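Local coordinates for protein glycoside transferase (Listeria monocytogenes, PDB 6R2M) that probably hydrolyses glycosidic bonds of an exopolysaccharide outside the cell, at residues F230-L238 against Y271-N280. Sequence-based numbering, arbitrary orientation.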
loop_
_atom_site.group_PDB
_atom_site.type_symbol
_atom_site.label_atom_id
_atom_site.label_comp_id
_atom_site.label_asym_id
_atom_site.label_seq_id
_atom_site.Cartn_x
_atom_site.Cartn_y
_atom_site.Cartn_z
ATOM N N PHE A 230 -6.357 15.634 11.810
ATOM C CA PHE A 230 -6.882 14.406 11.238
ATOM C C PHE A 230 -7.194 13.388 12.323
ATOM O O PHE A 230 -8.203 12.675 12.242
ATOM C CB PHE A 230 -5.894 13.833 10.223
ATOM C CG PHE A 230 -6.453 12.693 9.449
ATOM C CD1 PHE A 230 -7.459 12.899 8.521
ATOM C CD2 PHE A 230 -5.958 11.413 9.639
ATOM C CE1 PHE A 230 -7.984 11.827 7.786
ATOM C CE2 PHE A 230 -6.470 10.347 8.915
ATOM C CZ PHE A 230 -7.485 10.554 7.989
ATOM N N ASP A 231 -6.328 13.284 13.336
ATOM C CA ASP A 231 -6.570 12.308 14.387
ATOM C C ASP A 231 -7.874 12.613 15.104
ATOM O O ASP A 231 -8.672 11.706 15.356
ATOM C CB ASP A 231 -5.404 12.280 15.371
ATOM C CG ASP A 231 -5.480 11.112 16.339
ATOM O OD1 ASP A 231 -5.430 9.956 15.884
ATOM O OD2 ASP A 231 -5.600 11.351 17.558
ATOM N N ASN A 232 -8.139 13.898 15.373
ATOM C CA ASN A 232 -9.381 14.268 16.035
ATOM C C ASN A 232 -10.591 13.952 15.164
ATOM O O ASN A 232 -11.620 13.482 15.668
ATOM C CB ASN A 232 -9.377 15.748 16.397
ATOM C CG ASN A 232 -10.732 16.220 16.876
ATOM O OD1 ASN A 232 -11.456 16.904 16.148
ATOM N ND2 ASN A 232 -11.096 15.837 18.097
ATOM N N PHE A 233 -10.496 14.194 13.857
ATOM C CA PHE A 233 -11.597 13.830 12.977
ATOM C C PHE A 233 -11.910 12.341 13.102
ATOM O O PHE A 233 -13.070 11.947 13.221
ATOM C CB PHE A 233 -11.259 14.185 11.528
ATOM C CG PHE A 233 -12.333 13.796 10.562
ATOM C CD1 PHE A 233 -13.473 14.554 10.449
ATOM C CD2 PHE A 233 -12.198 12.661 9.776
ATOM C CE1 PHE A 233 -14.482 14.192 9.562
ATOM C CE2 PHE A 233 -13.202 12.295 8.879
ATOM C CZ PHE A 233 -14.338 13.065 8.779
ATOM N N LEU A 234 -10.881 11.499 13.067
ATOM C CA LEU A 234 -11.109 10.061 13.180
ATOM C C LEU A 234 -11.785 9.719 14.495
ATOM O O LEU A 234 -12.746 8.940 14.528
ATOM C CB LEU A 234 -9.784 9.300 13.042
ATOM C CG LEU A 234 -9.052 9.367 11.701
ATOM C CD1 LEU A 234 -7.758 8.574 11.781
ATOM C CD2 LEU A 234 -9.915 8.863 10.551
ATOM N N GLN A 235 -11.294 10.298 15.595
ATOM C CA GLN A 235 -11.854 9.991 16.906
ATOM C C GLN A 235 -13.312 10.416 17.000
ATOM O O GLN A 235 -14.148 9.676 17.539
ATOM C CB GLN A 235 -11.016 10.652 18.002
ATOM C CG GLN A 235 -9.681 9.950 18.242
ATOM C CD GLN A 235 -8.769 10.728 19.168
ATOM O OE1 GLN A 235 -9.114 11.821 19.618
ATOM N NE2 GLN A 235 -7.595 10.170 19.454
ATOM N N THR A 236 -13.646 11.600 16.476
ATOM C CA THR A 236 -15.015 12.087 16.620
ATOM C C THR A 236 -15.983 11.348 15.698
ATOM O O THR A 236 -17.151 11.158 16.056
ATOM C CB THR A 236 -15.080 13.598 16.377
ATOM O OG1 THR A 236 -14.695 13.901 15.025
ATOM C CG2 THR A 236 -14.167 14.338 17.345
ATOM N N GLU A 237 -15.522 10.906 14.525
ATOM C CA GLU A 237 -16.357 10.056 13.678
ATOM C C GLU A 237 -16.663 8.735 14.373
ATOM O O GLU A 237 -17.821 8.303 14.435
ATOM C CB GLU A 237 -15.670 9.802 12.330
ATOM C CG GLU A 237 -15.760 10.950 11.346
ATOM C CD GLU A 237 -17.196 11.270 10.961
ATOM O OE1 GLU A 237 -17.765 10.598 10.063
ATOM O OE2 GLU A 237 -17.759 12.198 11.578
ATOM N N LEU A 238 -15.633 8.081 14.922
ATOM C CA LEU A 238 -15.862 6.807 15.604
ATOM C C LEU A 238 -16.778 6.979 16.811
ATOM O O LEU A 238 -17.687 6.167 17.038
ATOM C CB LEU A 238 -14.529 6.203 16.028
ATOM C CG LEU A 238 -13.815 5.392 14.954
ATOM C CD1 LEU A 238 -12.484 4.908 15.509
ATOM C CD2 LEU A 238 -14.675 4.217 14.477
ATOM N N TYR A 271 -3.139 2.047 11.984
ATOM C CA TYR A 271 -2.808 3.374 12.490
ATOM C C TYR A 271 -3.040 3.468 13.994
ATOM O O TYR A 271 -2.193 3.987 14.741
ATOM C CB TYR A 271 -3.653 4.405 11.737
ATOM C CG TYR A 271 -3.696 5.804 12.330
ATOM C CD1 TYR A 271 -2.742 6.749 11.974
ATOM C CD2 TYR A 271 -4.711 6.179 13.210
ATOM C CE1 TYR A 271 -2.795 8.034 12.473
ATOM C CE2 TYR A 271 -4.767 7.460 13.728
ATOM C CZ TYR A 271 -3.806 8.376 13.359
ATOM O OH TYR A 271 -3.870 9.645 13.882
ATOM N N PHE A 272 -4.183 2.968 14.466
ATOM C CA PHE A 272 -4.457 3.047 15.894
ATOM C C PHE A 272 -3.486 2.181 16.681
ATOM O O PHE A 272 -3.044 2.573 17.761
ATOM C CB PHE A 272 -5.912 2.644 16.163
ATOM C CG PHE A 272 -6.902 3.719 15.829
ATOM C CD1 PHE A 272 -6.626 5.048 16.122
ATOM C CD2 PHE A 272 -8.115 3.405 15.218
ATOM C CE1 PHE A 272 -7.559 6.041 15.827
ATOM C CE2 PHE A 272 -9.038 4.396 14.930
ATOM C CZ PHE A 272 -8.756 5.715 15.226
ATOM N N ASN A 273 -3.066 1.050 16.123
ATOM C CA ASN A 273 -2.108 0.227 16.851
ATOM C C ASN A 273 -0.706 0.840 16.835
ATOM O O ASN A 273 0.018 0.758 17.834
ATOM C CB ASN A 273 -2.148 -1.191 16.296
ATOM C CG ASN A 273 -3.461 -1.891 16.639
ATOM O OD1 ASN A 273 -4.069 -1.607 17.676
ATOM N ND2 ASN A 273 -3.911 -2.785 15.771
ATOM N N LYS A 274 -0.323 1.510 15.745
ATOM C CA LYS A 274 0.974 2.183 15.706
ATOM C C LYS A 274 1.031 3.379 16.650
ATOM O O LYS A 274 2.108 3.717 17.154
ATOM C CB LYS A 274 1.293 2.650 14.281
ATOM C CG LYS A 274 1.607 1.515 13.303
ATOM C CD LYS A 274 1.386 1.942 11.859
ATOM C CE LYS A 274 2.432 2.951 11.407
ATOM N NZ LYS A 274 3.731 2.280 11.105
ATOM N N THR A 275 -0.100 4.047 16.881
ATOM C CA THR A 275 -0.130 5.298 17.627
ATOM C C THR A 275 -0.642 5.124 19.052
ATOM O O THR A 275 -1.032 6.109 19.688
ATOM C CB THR A 275 -0.967 6.331 16.875
ATOM O OG1 THR A 275 -2.328 5.876 16.763
ATOM C CG2 THR A 275 -0.396 6.518 15.481
ATOM N N ASN A 276 -0.643 3.888 19.555
ATOM C CA ASN A 276 -0.944 3.604 20.955
ATOM C C ASN A 276 -2.384 3.975 21.293
ATOM O O ASN A 276 -2.667 4.597 22.318
ATOM C CB ASN A 276 0.049 4.314 21.880
ATOM C CG ASN A 276 0.048 3.748 23.286
ATOM O OD1 ASN A 276 -0.206 2.559 23.485
ATOM N ND2 ASN A 276 0.334 4.597 24.269
ATOM N N GLN A 277 -3.304 3.610 20.407
ATOM C CA GLN A 277 -4.729 3.836 20.617
ATOM C C GLN A 277 -5.427 2.484 20.612
ATOM O O GLN A 277 -6.145 2.153 19.673
ATOM C CB GLN A 277 -5.293 4.776 19.543
ATOM C CG GLN A 277 -4.567 6.106 19.441
ATOM C CD GLN A 277 -5.329 7.137 18.626
ATOM O OE1 GLN A 277 -6.483 7.475 18.924
ATOM N NE2 GLN A 277 -4.687 7.633 17.576
ATOM N N ALA A 278 -5.207 1.706 21.674
ATOM C CA ALA A 278 -5.600 0.298 21.655
ATOM C C ALA A 278 -7.117 0.124 21.620
ATOM O O ALA A 278 -7.627 -0.772 20.936
ATOM C CB ALA A 278 -5.003 -0.425 22.865
ATOM N N LYS A 279 -7.856 0.959 22.352
ATOM C CA LYS A 279 -9.311 0.846 22.343
ATOM C C LYS A 279 -9.877 1.134 20.958
ATOM O O LYS A 279 -10.734 0.393 20.455
ATOM C CB LYS A 279 -9.916 1.788 23.379
ATOM C CG LYS A 279 -11.425 1.671 23.500
ATOM C CD LYS A 279 -11.923 2.493 24.682
ATOM C CE LYS A 279 -11.071 2.215 25.920
ATOM N NZ LYS A 279 -11.442 3.055 27.092
ATOM N N ASN A 280 -9.402 2.209 20.326
ATOM C CA ASN A 280 -9.859 2.526 18.980
ATOM C C ASN A 280 -9.465 1.431 18.000
ATOM O O ASN A 280 -10.232 1.112 17.082
ATOM C CB ASN A 280 -9.295 3.874 18.530
ATOM C CG ASN A 280 -10.013 5.051 19.169
ATOM O OD1 ASN A 280 -11.144 4.926 19.636
ATOM N ND2 ASN A 280 -9.353 6.206 19.191
#
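Asp231 takes two donors from across the interface on one oxygen, a compact example of how a buried carboxylate can tie one helix to a pair of consecutive helices. Tyr271 OH gives its proton to Asp231 OD1 at 2.6 Å, arriving on the anti side and well out of the carboxylate plane. Gln277 NE2 meets the same OD1 at 3.0 Å from the syn side, in a nearly straight bond (161°) that lies close to the plane of its own amide. The tyrosine hydroxyl gets there because its ring leaves the backbone with CG anti to N (chi1 166°) and sends its edge toward the acid.

Gln277 continues the polar network with both ends of its amide. Its second N-H goes to Thr275 OG1, which in turn donates to Tyr271 O, whereas Gln277 OE1 accepts from Gln235 NE2 (3.0 Å) and from Asn280 ND2 (3.1 Å), one over each face of its carbonyl plane. The Gln235 and Gln277 amides stand almost perpendicular, 88° apart. Four bonds thus fix the rotation of the Gln277 amide.

Apolar contacts lie beside this network. Leu234 CD1 rests 3.7 Å from Tyr271 CE2, approaching the ring obliquely, and Leu238 CD1 comes to 3.5 Å from Phe272 CE2. Within 271-280, Asn280 CB sits over the centre of one face of Phe272. Beyond the two segments, Leu238 also packs on Ile283 and Leu287, while Tyr271 reaches Met213 of helix 209-223.

Gln277, the N-cap of helix 278-290, takes part in two of the three hydrogen bonds across this contact. Helices 262-274 and 278-290, joined by a short loop, thus pack against helix 228-241, consistent with an (alpha/alpha)-barrel glycoside hydrolase.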